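Local coordinates for protein acetyltransferase (Sinorhizobium meliloti, PDB 4JXR) that probably transfers an acetyl group from acetyl-CoA to an amino group, as a GNAT-superfamily member classed among the phosphinothricin acetyltransferases, at residues Gly116-Ile121 with Leu166-Ala171; Asn52-Val57 with Tyr71-Arg76; Ala80-Val85 with Tyr179-Tyr184. All blocks are in the same frame, centred on the assembly; numbering follows the deposited sequence.

Interaction 1 (Gly116-Ile121 with Leu166-Ala171)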
loop_
_atom_site.group_PDB
_atom_site.type_symbol
_atom_site.label_atom_id
_atom_site.label_comp_id
_atom_site.label_asym_id
_atom_site.label_seq_id
_atom_site.Cartn_x
_atom_site.Cartn_y
_atom_site.Cartn_z
ATOM N N GLY A 116 -15.620 -3.043 14.318
ATOM C CA GLY A 116 -15.114 -4.390 14.314
ATOM C C GLY A 116 -13.812 -4.611 13.586
ATOM O O GLY A 116 -13.404 -5.747 13.393
ATOM N N PHE A 117 -13.115 -3.552 13.165
ATOM C CA PHE A 117 -11.758 -3.698 12.672
ATOM C C PHE A 117 -10.825 -4.115 13.804
ATOM O O PHE A 117 -11.134 -3.903 14.976
ATOM C CB PHE A 117 -11.300 -2.409 11.986
ATOM C CG PHE A 117 -12.180 -2.010 10.816
ATOM C CD1 PHE A 117 -12.049 -2.672 9.609
ATOM C CD2 PHE A 117 -13.142 -1.058 10.921
ATOM C CE1 PHE A 117 -12.863 -2.367 8.553
ATOM C CE2 PHE A 117 -13.934 -0.728 9.880
ATOM C CZ PHE A 117 -13.823 -1.392 8.675
ATOM N N ARG A 118 -9.690 -4.686 13.433
ATOM C CA ARG A 118 -8.773 -5.290 14.421
ATOM C C ARG A 118 -7.364 -4.677 14.452
ATOM O O ARG A 118 -6.673 -4.894 15.401
ATOM C CB ARG A 118 -8.676 -6.802 14.210
ATOM C CG ARG A 118 -10.007 -7.538 14.432
ATOM C CD ARG A 118 -10.540 -7.371 15.857
ATOM N NE ARG A 118 -11.639 -8.327 16.110
ATOM C CZ ARG A 118 -11.423 -9.597 16.435
ATOM N NH1 ARG A 118 -10.224 -10.090 16.600
ATOM N NH2 ARG A 118 -12.476 -10.385 16.587
ATOM N N GLN A 119 -6.966 -3.924 13.395
ATOM C CA GLN A 119 -5.660 -3.281 13.380
ATOM C C GLN A 119 -5.807 -1.980 12.617
ATOM O O GLN A 119 -6.577 -1.911 11.661
ATOM C CB GLN A 119 -4.601 -4.136 12.683
ATOM C CG GLN A 119 -4.387 -5.530 13.292
ATOM C CD GLN A 119 -3.706 -5.524 14.632
ATOM O OE1 GLN A 119 -2.946 -4.634 14.999
ATOM N NE2 GLN A 119 -3.951 -6.622 15.415
HETATM N N MSE A 120 -5.028 -0.975 13.035
HETATM C CA MSE A 120 -4.957 0.289 12.309
HETATM C C MSE A 120 -3.488 0.592 12.006
HETATM O O MSE A 120 -2.625 0.496 12.886
HETATM C CB MSE A 120 -5.579 1.418 13.116
HETATM C CG MSE A 120 -5.693 2.744 12.327
HETATM SE SE MSE A 120 -6.710 4.095 13.230
HETATM C CE MSE A 120 -8.442 3.452 12.882
ATOM N N ILE A 121 -3.221 0.946 10.759
ATOM C CA ILE A 121 -1.899 1.362 10.294
ATOM C C ILE A 121 -1.935 2.814 9.898
ATOM O O ILE A 121 -2.908 3.308 9.345
ATOM C CB ILE A 121 -1.434 0.410 9.125
ATOM C CG1 ILE A 121 0.008 0.591 8.671
ATOM C CG2 ILE A 121 -2.331 0.519 7.913
ATOM C CD1 ILE A 121 0.498 -0.575 7.800
ATOM N N LEU A 166 -6.752 -2.796 17.391
ATOM C CA LEU A 166 -8.071 -2.288 17.698
ATOM C C LEU A 166 -8.880 -3.406 18.360
ATOM O O LEU A 166 -8.907 -4.529 17.852
ATOM C CB LEU A 166 -8.825 -1.842 16.436
ATOM C CG LEU A 166 -8.162 -0.740 15.611
ATOM C CD1 LEU A 166 -8.904 -0.591 14.313
ATOM C CD2 LEU A 166 -8.104 0.580 16.358
ATOM N N GLY A 167 -9.592 -3.069 19.411
ATOM C CA GLY A 167 -10.441 -4.018 20.046
ATOM C C GLY A 167 -9.707 -5.268 20.494
ATOM O O GLY A 167 -8.664 -5.202 21.103
ATOM N N GLU A 168 -10.284 -6.392 20.100
ATOM C CA GLU A 168 -9.706 -7.693 20.410
ATOM C C GLU A 168 -8.405 -7.980 19.643
ATOM O O GLU A 168 -7.761 -8.957 19.948
ATOM C CB GLU A 168 -10.768 -8.796 20.195
ATOM C CG GLU A 168 -11.893 -8.680 21.229
ATOM C CD GLU A 168 -13.106 -9.615 21.027
ATOM O OE1 GLU A 168 -13.130 -10.458 20.190
ATOM O OE2 GLU A 168 -14.095 -9.465 21.762
ATOM N N GLY A 169 -8.077 -7.203 18.601
ATOM C CA GLY A 169 -6.793 -7.368 17.908
ATOM C C GLY A 169 -6.680 -8.778 17.341
ATOM O O GLY A 169 -7.564 -9.265 16.658
ATOM N N THR A 170 -5.543 -9.428 17.634
ATOM C CA THR A 170 -5.279 -10.764 17.157
ATOM C C THR A 170 -5.771 -11.834 18.109
ATOM O O THR A 170 -5.582 -13.036 17.805
ATOM C CB THR A 170 -3.749 -10.952 16.895
ATOM O OG1 THR A 170 -3.526 -12.120 16.114
ATOM C CG2 THR A 170 -3.016 -11.051 18.259
ATOM N N ALA A 171 -6.375 -11.461 19.224
ATOM C CA ALA A 171 -6.626 -12.408 20.297
ATOM C C ALA A 171 -7.775 -13.357 20.036
ATOM O O ALA A 171 -7.846 -14.432 20.694
ATOM C CB ALA A 171 -6.811 -11.674 21.623
HETATM O O HOH W 1 -2.870 -7.466 18.055
#

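Interaction 2 (Asn52-Val57 with Tyr71-Arg76)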
loop_
_atom_site.group_PDB
_atom_site.type_symbol
_atom_site.label_atom_id
_atom_site.label_comp_id
_atom_site.label_asym_id
_atom_site.label_seq_id
_atom_site.Cartn_x
_atom_site.Cartn_y
_atom_site.Cartn_z
ATOM N N ASN A 52 -18.045 2.079 1.512
ATOM C CA ASN A 52 -17.470 0.901 2.115
ATOM C C ASN A 52 -17.692 0.814 3.623
ATOM O O ASN A 52 -17.169 -0.086 4.264
ATOM C CB ASN A 52 -15.976 0.818 1.766
ATOM C CG ASN A 52 -15.702 0.344 0.381
ATOM O OD1 ASN A 52 -16.315 -0.611 -0.076
ATOM N ND2 ASN A 52 -14.693 0.912 -0.244
ATOM N N GLY A 53 -18.430 1.752 4.184
ATOM C CA GLY A 53 -18.771 1.723 5.597
ATOM C C GLY A 53 -17.750 2.358 6.520
ATOM O O GLY A 53 -17.938 2.347 7.730
ATOM N N TYR A 54 -16.690 2.936 5.969
ATOM C CA TYR A 54 -15.662 3.541 6.791
ATOM C C TYR A 54 -16.089 4.916 7.291
ATOM O O TYR A 54 -16.802 5.631 6.589
ATOM C CB TYR A 54 -14.393 3.705 5.943
ATOM C CG TYR A 54 -13.746 2.444 5.479
ATOM C CD1 TYR A 54 -13.254 1.484 6.355
ATOM C CD2 TYR A 54 -13.541 2.195 4.133
ATOM C CE1 TYR A 54 -12.602 0.358 5.919
ATOM C CE2 TYR A 54 -12.878 1.068 3.682
ATOM C CZ TYR A 54 -12.392 0.140 4.580
ATOM O OH TYR A 54 -11.731 -0.943 4.110
ATOM N N PRO A 55 -15.592 5.337 8.439
ATOM C CA PRO A 55 -15.923 6.645 8.999
ATOM C C PRO A 55 -15.134 7.748 8.302
ATOM O O PRO A 55 -13.940 7.611 8.018
ATOM C CB PRO A 55 -15.524 6.522 10.462
ATOM C CG PRO A 55 -14.379 5.507 10.432
ATOM C CD PRO A 55 -14.806 4.537 9.378
ATOM N N TYR A 56 -15.798 8.875 8.113
ATOM C CA TYR A 56 -15.218 10.063 7.469
ATOM C C TYR A 56 -15.771 11.253 8.241
ATOM O O TYR A 56 -17.012 11.449 8.273
ATOM C CB TYR A 56 -15.603 10.071 5.986
ATOM C CG TYR A 56 -14.785 10.959 5.074
ATOM C CD1 TYR A 56 -14.471 12.280 5.404
ATOM C CD2 TYR A 56 -14.329 10.508 3.857
ATOM C CE1 TYR A 56 -13.754 13.085 4.522
ATOM C CE2 TYR A 56 -13.632 11.289 2.976
ATOM C CZ TYR A 56 -13.371 12.615 3.316
ATOM O OH TYR A 56 -12.682 13.474 2.461
ATOM N N VAL A 57 -14.912 11.993 8.924
ATOM C CA VAL A 57 -15.303 12.987 9.889
ATOM C C VAL A 57 -14.622 14.327 9.653
ATOM O O VAL A 57 -13.579 14.406 8.989
ATOM C CB VAL A 57 -15.052 12.469 11.339
ATOM C CG1 VAL A 57 -15.753 11.115 11.596
ATOM C CG2 VAL A 57 -13.604 12.323 11.627
ATOM N N TYR A 71 -10.317 10.336 7.919
ATOM C CA TYR A 71 -11.075 9.147 7.582
ATOM C C TYR A 71 -10.233 7.923 7.781
ATOM O O TYR A 71 -8.999 7.992 7.814
ATOM C CB TYR A 71 -11.644 9.200 6.141
ATOM C CG TYR A 71 -10.610 9.328 5.066
ATOM C CD1 TYR A 71 -9.939 8.229 4.548
ATOM C CD2 TYR A 71 -10.351 10.546 4.472
ATOM C CE1 TYR A 71 -8.986 8.374 3.564
ATOM C CE2 TYR A 71 -9.411 10.665 3.471
ATOM C CZ TYR A 71 -8.740 9.578 3.023
ATOM O OH TYR A 71 -7.832 9.716 2.003
ATOM N N ALA A 72 -10.897 6.783 7.907
ATOM C CA ALA A 72 -10.272 5.497 7.781
ATOM C C ALA A 72 -10.620 4.905 6.445
ATOM O O ALA A 72 -11.699 5.174 5.893
ATOM C CB ALA A 72 -10.725 4.553 8.897
ATOM N N SER A 73 -9.733 4.117 5.886
ATOM C CA SER A 73 -10.014 3.399 4.674
ATOM C C SER A 73 -9.120 2.161 4.633
ATOM O O SER A 73 -8.380 1.867 5.576
ATOM C CB SER A 73 -9.775 4.281 3.471
ATOM O OG SER A 73 -10.293 3.635 2.303
ATOM N N ALA A 74 -9.197 1.387 3.553
ATOM C CA ALA A 74 -8.331 0.219 3.436
ATOM C C ALA A 74 -6.881 0.641 3.335
ATOM O O ALA A 74 -6.547 1.628 2.676
ATOM C CB ALA A 74 -8.683 -0.561 2.206
ATOM N N PHE A 75 -6.000 -0.183 3.893
ATOM C CA PHE A 75 -4.585 -0.122 3.539
ATOM C C PHE A 75 -4.417 -0.602 2.079
ATOM O O PHE A 75 -3.829 0.079 1.255
ATOM C CB PHE A 75 -3.818 -1.037 4.498
ATOM C CG PHE A 75 -2.391 -1.238 4.092
ATOM C CD1 PHE A 75 -1.496 -0.220 4.127
ATOM C CD2 PHE A 75 -1.930 -2.458 3.671
ATOM C CE1 PHE A 75 -0.182 -0.383 3.705
ATOM C CE2 PHE A 75 -0.629 -2.644 3.245
ATOM C CZ PHE A 75 0.249 -1.603 3.239
ATOM N N ARG A 76 -4.955 -1.768 1.778
ATOM C CA ARG A 76 -5.131 -2.323 0.459
ATOM C C ARG A 76 -6.468 -3.057 0.470
ATOM O O ARG A 76 -6.824 -3.662 1.448
ATOM C CB ARG A 76 -4.011 -3.306 0.065
ATOM C CG ARG A 76 -2.690 -2.652 -0.135
ATOM C CD ARG A 76 -1.483 -3.528 -0.520
ATOM N NE ARG A 76 -0.414 -2.671 -1.024
ATOM C CZ ARG A 76 0.756 -3.102 -1.510
ATOM N NH1 ARG A 76 1.104 -4.375 -1.432
ATOM N NH2 ARG A 76 1.586 -2.244 -2.036
HETATM O O HOH W 2 -12.554 2.905 0.602
#

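Interaction 3 (Ala80-Val85 with Tyr179-Tyr184)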
loop_
_atom_site.group_PDB
_atom_site.type_symbol
_atom_site.label_atom_id
_atom_site.label_comp_id
_atom_site.label_asym_id
_atom_site.label_seq_id
_atom_site.Cartn_x
_atom_site.Cartn_y
_atom_site.Cartn_z
ATOM N N ALA A 80 -7.949 -10.429 2.405
ATOM C CA ALA A 80 -7.362 -10.769 3.683
ATOM C C ALA A 80 -7.038 -9.571 4.545
ATOM O O ALA A 80 -6.830 -9.736 5.720
ATOM C CB ALA A 80 -6.185 -11.685 3.522
ATOM N N TYR A 81 -6.963 -8.365 3.956
ATOM C CA TYR A 81 -6.737 -7.136 4.686
ATOM C C TYR A 81 -8.000 -6.502 5.251
ATOM O O TYR A 81 -7.963 -5.405 5.778
ATOM C CB TYR A 81 -6.043 -6.092 3.814
ATOM C CG TYR A 81 -4.604 -6.316 3.464
ATOM C CD1 TYR A 81 -3.618 -6.368 4.448
ATOM C CD2 TYR A 81 -4.185 -6.359 2.145
ATOM C CE1 TYR A 81 -2.261 -6.378 4.097
ATOM C CE2 TYR A 81 -2.818 -6.415 1.786
ATOM C CZ TYR A 81 -1.894 -6.449 2.772
ATOM O OH TYR A 81 -0.536 -6.477 2.448
ATOM N N ARG A 82 -9.164 -7.180 5.162
ATOM C CA ARG A 82 -10.412 -6.483 5.477
ATOM C C ARG A 82 -10.536 -6.019 6.920
ATOM O O ARG A 82 -11.307 -5.080 7.176
ATOM C CB ARG A 82 -11.622 -7.329 5.067
ATOM C CG ARG A 82 -11.785 -8.642 5.823
ATOM C CD ARG A 82 -12.743 -9.549 5.059
ATOM N NE ARG A 82 -12.974 -10.851 5.681
ATOM C CZ ARG A 82 -12.143 -11.884 5.617
ATOM N NH1 ARG A 82 -11.001 -11.793 4.965
ATOM N NH2 ARG A 82 -12.482 -13.036 6.197
ATOM N N PHE A 83 -9.831 -6.620 7.852
ATOM C CA PHE A 83 -9.868 -6.205 9.257
ATOM C C PHE A 83 -8.835 -5.143 9.592
ATOM O O PHE A 83 -8.730 -4.733 10.756
ATOM C CB PHE A 83 -9.694 -7.414 10.192
ATOM C CG PHE A 83 -10.755 -8.449 9.950
ATOM C CD1 PHE A 83 -12.035 -8.275 10.383
ATOM C CD2 PHE A 83 -10.455 -9.591 9.217
ATOM C CE1 PHE A 83 -13.020 -9.231 10.059
ATOM C CE2 PHE A 83 -11.437 -10.525 8.906
ATOM C CZ PHE A 83 -12.687 -10.341 9.334
ATOM N N LEU A 84 -8.083 -4.679 8.598
ATOM C CA LEU A 84 -7.060 -3.618 8.729
ATOM C C LEU A 84 -7.588 -2.346 8.102
ATOM O O LEU A 84 -8.066 -2.338 6.970
ATOM C CB LEU A 84 -5.813 -4.078 7.997
ATOM C CG LEU A 84 -4.683 -3.032 7.872
ATOM C CD1 LEU A 84 -4.139 -2.626 9.199
ATOM C CD2 LEU A 84 -3.594 -3.554 6.966
ATOM N N VAL A 85 -7.449 -1.250 8.825
ATOM C CA VAL A 85 -7.753 0.073 8.332
ATOM C C VAL A 85 -6.504 0.956 8.449
ATOM O O VAL A 85 -5.607 0.709 9.258
ATOM C CB VAL A 85 -8.921 0.735 9.064
ATOM C CG1 VAL A 85 -10.239 0.224 8.543
ATOM C CG2 VAL A 85 -8.827 0.563 10.574
ATOM N N TYR A 179 -20.091 -7.275 9.376
ATOM C CA TYR A 179 -19.119 -6.251 9.007
ATOM C C TYR A 179 -18.053 -6.177 10.085
ATOM O O TYR A 179 -18.394 -6.173 11.236
ATOM C CB TYR A 179 -19.856 -4.904 8.872
ATOM C CG TYR A 179 -18.986 -3.758 8.336
ATOM C CD1 TYR A 179 -18.905 -3.537 6.994
ATOM C CD2 TYR A 179 -18.274 -2.927 9.180
ATOM C CE1 TYR A 179 -18.137 -2.496 6.462
ATOM C CE2 TYR A 179 -17.477 -1.916 8.673
ATOM C CZ TYR A 179 -17.425 -1.673 7.318
ATOM O OH TYR A 179 -16.643 -0.645 6.861
ATOM N N PRO A 180 -16.750 -6.056 9.706
ATOM C CA PRO A 180 -16.211 -5.862 8.337
ATOM C C PRO A 180 -15.819 -7.159 7.643
ATOM O O PRO A 180 -15.163 -7.118 6.597
ATOM C CB PRO A 180 -15.003 -4.948 8.596
ATOM C CG PRO A 180 -14.498 -5.465 9.920
ATOM C CD PRO A 180 -15.740 -5.781 10.719
ATOM N N ASP A 181 -16.225 -8.324 8.166
ATOM C CA ASP A 181 -15.949 -9.585 7.477
ATOM C C ASP A 181 -16.558 -9.611 6.098
ATOM O O ASP A 181 -16.097 -10.374 5.237
ATOM C CB ASP A 181 -16.522 -10.758 8.291
ATOM C CG ASP A 181 -16.094 -12.074 7.758
ATOM O OD1 ASP A 181 -14.891 -12.312 7.587
ATOM O OD2 ASP A 181 -16.981 -12.943 7.513
ATOM N N THR A 182 -17.602 -8.836 5.895
ATOM C CA THR A 182 -18.321 -8.763 4.644
ATOM C C THR A 182 -17.657 -7.907 3.557
ATOM O O THR A 182 -18.140 -7.860 2.436
ATOM C CB THR A 182 -19.722 -8.227 4.901
ATOM O OG1 THR A 182 -19.579 -7.018 5.645
ATOM C CG2 THR A 182 -20.523 -9.199 5.731
ATOM N N LEU A 183 -16.560 -7.193 3.895
ATOM C CA LEU A 183 -15.856 -6.378 2.904
ATOM C C LEU A 183 -14.992 -7.237 2.017
ATOM O O LEU A 183 -14.328 -8.176 2.438
ATOM C CB LEU A 183 -14.945 -5.358 3.579
ATOM C CG LEU A 183 -15.600 -4.123 4.142
ATOM C CD1 LEU A 183 -14.585 -3.354 4.947
ATOM C CD2 LEU A 183 -16.117 -3.256 3.038
ATOM N N TYR A 184 -14.939 -6.828 0.757
ATOM C CA TYR A 184 -13.990 -7.375 -0.198
ATOM C C TYR A 184 -14.154 -8.855 -0.444
ATOM O O TYR A 184 -13.188 -9.576 -0.604
ATOM C CB TYR A 184 -12.524 -7.020 0.160
ATOM C CG TYR A 184 -12.376 -5.537 0.504
ATOM C CD1 TYR A 184 -12.936 -4.532 -0.276
ATOM C CD2 TYR A 184 -11.668 -5.144 1.598
ATOM C CE1 TYR A 184 -12.855 -3.200 0.085
ATOM C CE2 TYR A 184 -11.566 -3.819 1.988
ATOM C CZ TYR A 184 -12.190 -2.862 1.238
ATOM O OH TYR A 184 -12.163 -1.509 1.564
#

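Interaction 1 (Gly116-Ile121 with Leu166-Ala171)
Arg118 packs its side chain against the paired turns after Leu166 and binds Gly169, which both turns share. Arg118 CG stands anti to the carbonyl carbon; Arg118 CB, CG and CD all lie within 3.7 Å of Gly169 O, and the bend at chi2 (-61°) keeps CD beside that oxygen. Arg118 NH1 donates to Gly169 O at 2.8 Å, with the oxygen in the guanidinium plane, and also to Thr172 O. Glu168 runs beside Arg118 in the same direction, and its CB sits over the centre of one guanidinium face. Its OE1 is 3.7 Å from Arg118 NH2 and well out of the guanidinium plane, a long salt bridge of charges alone; the firmer partner of OE1 is Thr172 OG1. Here, at one end of two neighbouring inner strands of the GNAT sheet, 119-125 begins beside the close of antiparallel 155-165, and Leu166 N donates to Arg118 O at 2.9 Å. Overlapping type II' turns, Leu166 to Gly169 and Glu168 to Ala171, place Gly167 and Gly169 at positive phi. Leu166 turns toward 116-121: its CB rests 3.4 Å from Phe117 O, and its CD1 touches Phe117 CB at 3.8 Å and selenomethionine Met120 CB at 4.1 Å. Cys112 and Thr113 of helix 100-115 cover the same leucine. Gln119 NE2 gives a hydrogen bond of 3.0 Å to water 1, which weakly accepts from Thr170 N too, while Gln119 OE1 takes the amide of Gln163.

Interaction 2 (Asn52-Val57 with Tyr71-Arg76)
Tyr54 lies with one ring face against the backbone at Ser73, whose CA sits over the ring centre, 3.7 Å from the centroid of the Tyr54 ring, in a CH-pi contact. The two segments are the open end of the antiparallel hairpin 56-60/66-74 in the GNAT sheet, and only Tyr56 and Tyr71 form a bridge, a non-hydrogen-bonded pair. Beside it Ala72 N donates to Pro55 O at 3.2 Å, and Tyr71 CA adds a CA-H...O contact to that oxygen. Packing is dense around this pair. Tyr71 CG is wedged between its own backbone N and carbonyl carbon (chi1 60°), which brings the ring alongside that of Tyr56, pointing the same way. The planes are inclined by 32°; Tyr71 CB and CD2 both lie over one face of the Tyr56 ring, with CD2 3.7 Å from Tyr56 CE2. Phe46 meets the Tyr56 ring edge-to-face, and Ile49 of helix 39-51 touches both tyrosines. On the other face of the sheet Pro55 CG and Ala72 CB meet at 4.1 Å, near Cys112 and Arg111 of helix 100-115. Beyond the bridge the backbones diverge, Tyr54 CA and Ala72 CA being 5.8 Å apart, and the Tyr54 side chain lies between them, its CB 3.1 Å from Ala72 O, a buried oxygen without a hydrogen-bond partner. Its hydroxyl pairs with Tyr184 OH. The looser side is at Asn52, which does not touch the hairpin strand directly: water 2 joins them, accepting from Asn52 ND2 at 3.0 Å and lying 2.9 Å from Ser73 OG.

Interaction 3 (Ala80-Val85 with Tyr179-Tyr184)
Arg82 reaches across to Asp181 and grips a single carboxylate oxygen with two nitrogens. It follows Ala80 and Tyr81, which face the second subunit: the Tyr81 ring meets Tyr32 of that subunit edge-to-face. The type I turn from Tyr81 to Leu84 then presents Arg82 and Phe83 to the C-terminal segment. Arg82 CG lies between the backbone N and the carbonyl carbon (chi1 65°), and the chain is extended from there to NE, running past the turn Pro180-Leu183. On the way Arg82 CD comes 3.4 Å from Leu183 O, and Arg82 CB packs against Leu183 CB and Tyr184 CD2, both at 4.1 Å. Arg82 NE and NH2 bind Asp181 OD1 side-on, at 3.1 Å and 2.9 Å, with the oxygen in the guanidinium plane. NH2 lies nearly along the C-O axis of OD1, whereas NE approaches from above the carboxylate plane. A further, weak bond runs from NE to Asp181 O. NH1 turns back to Thr79 O, and Asp181 OD2 accepts from Gly177 N, so both ends of the salt bridge are fixed by second partners; Arg185, close to NH2, may raise the local positive charge.

Phe83 comes next. One face of its ring carries Arg82 CG; Asp181 OD1 sits at the ring edge, 3.4 Å from Phe83 CZ, with the carboxylate almost coplanar with the ring (13°). The side chains of Phe83 and Pro180, the latter preceded by a cis peptide bond, cross at about a right angle, Pro180 CG 3.8 Å from Phe83 CD1. Leu84 and Val85 then enter strand 84-91, lying between strands 66-74 and 119-125, so the C-terminal segment covers the turn at the start of this central strand, with Pro180 also against Phe117 after helix 100-115.

All three interactions reach the same sheet near the beginning of strand 84-91. Interactions 1 and 3 are joined by probable backbone hydrogen bonds, Arg118 N to Phe83 O and Ile121 N to Val85 O, both 2.8 Å. Phe117 is shared packing: its CE1 is 3.4 Å from Pro180 CB, and its CZ is 3.5 Å from Tyr54 CE1 of interaction 2. Two probable hydrogen bonds tie interactions 2 and 3, Tyr54 OH with Tyr184 OH at 2.6 Å and Asn52 O with Tyr179 OH at 2.7 Å. Interaction 3 lies away from the acetyl-CoA site; the Tyr71 and Met120 side chains lie about 8 Å from that of acetyl-CoA-binding Ile89 (none bound to this chain).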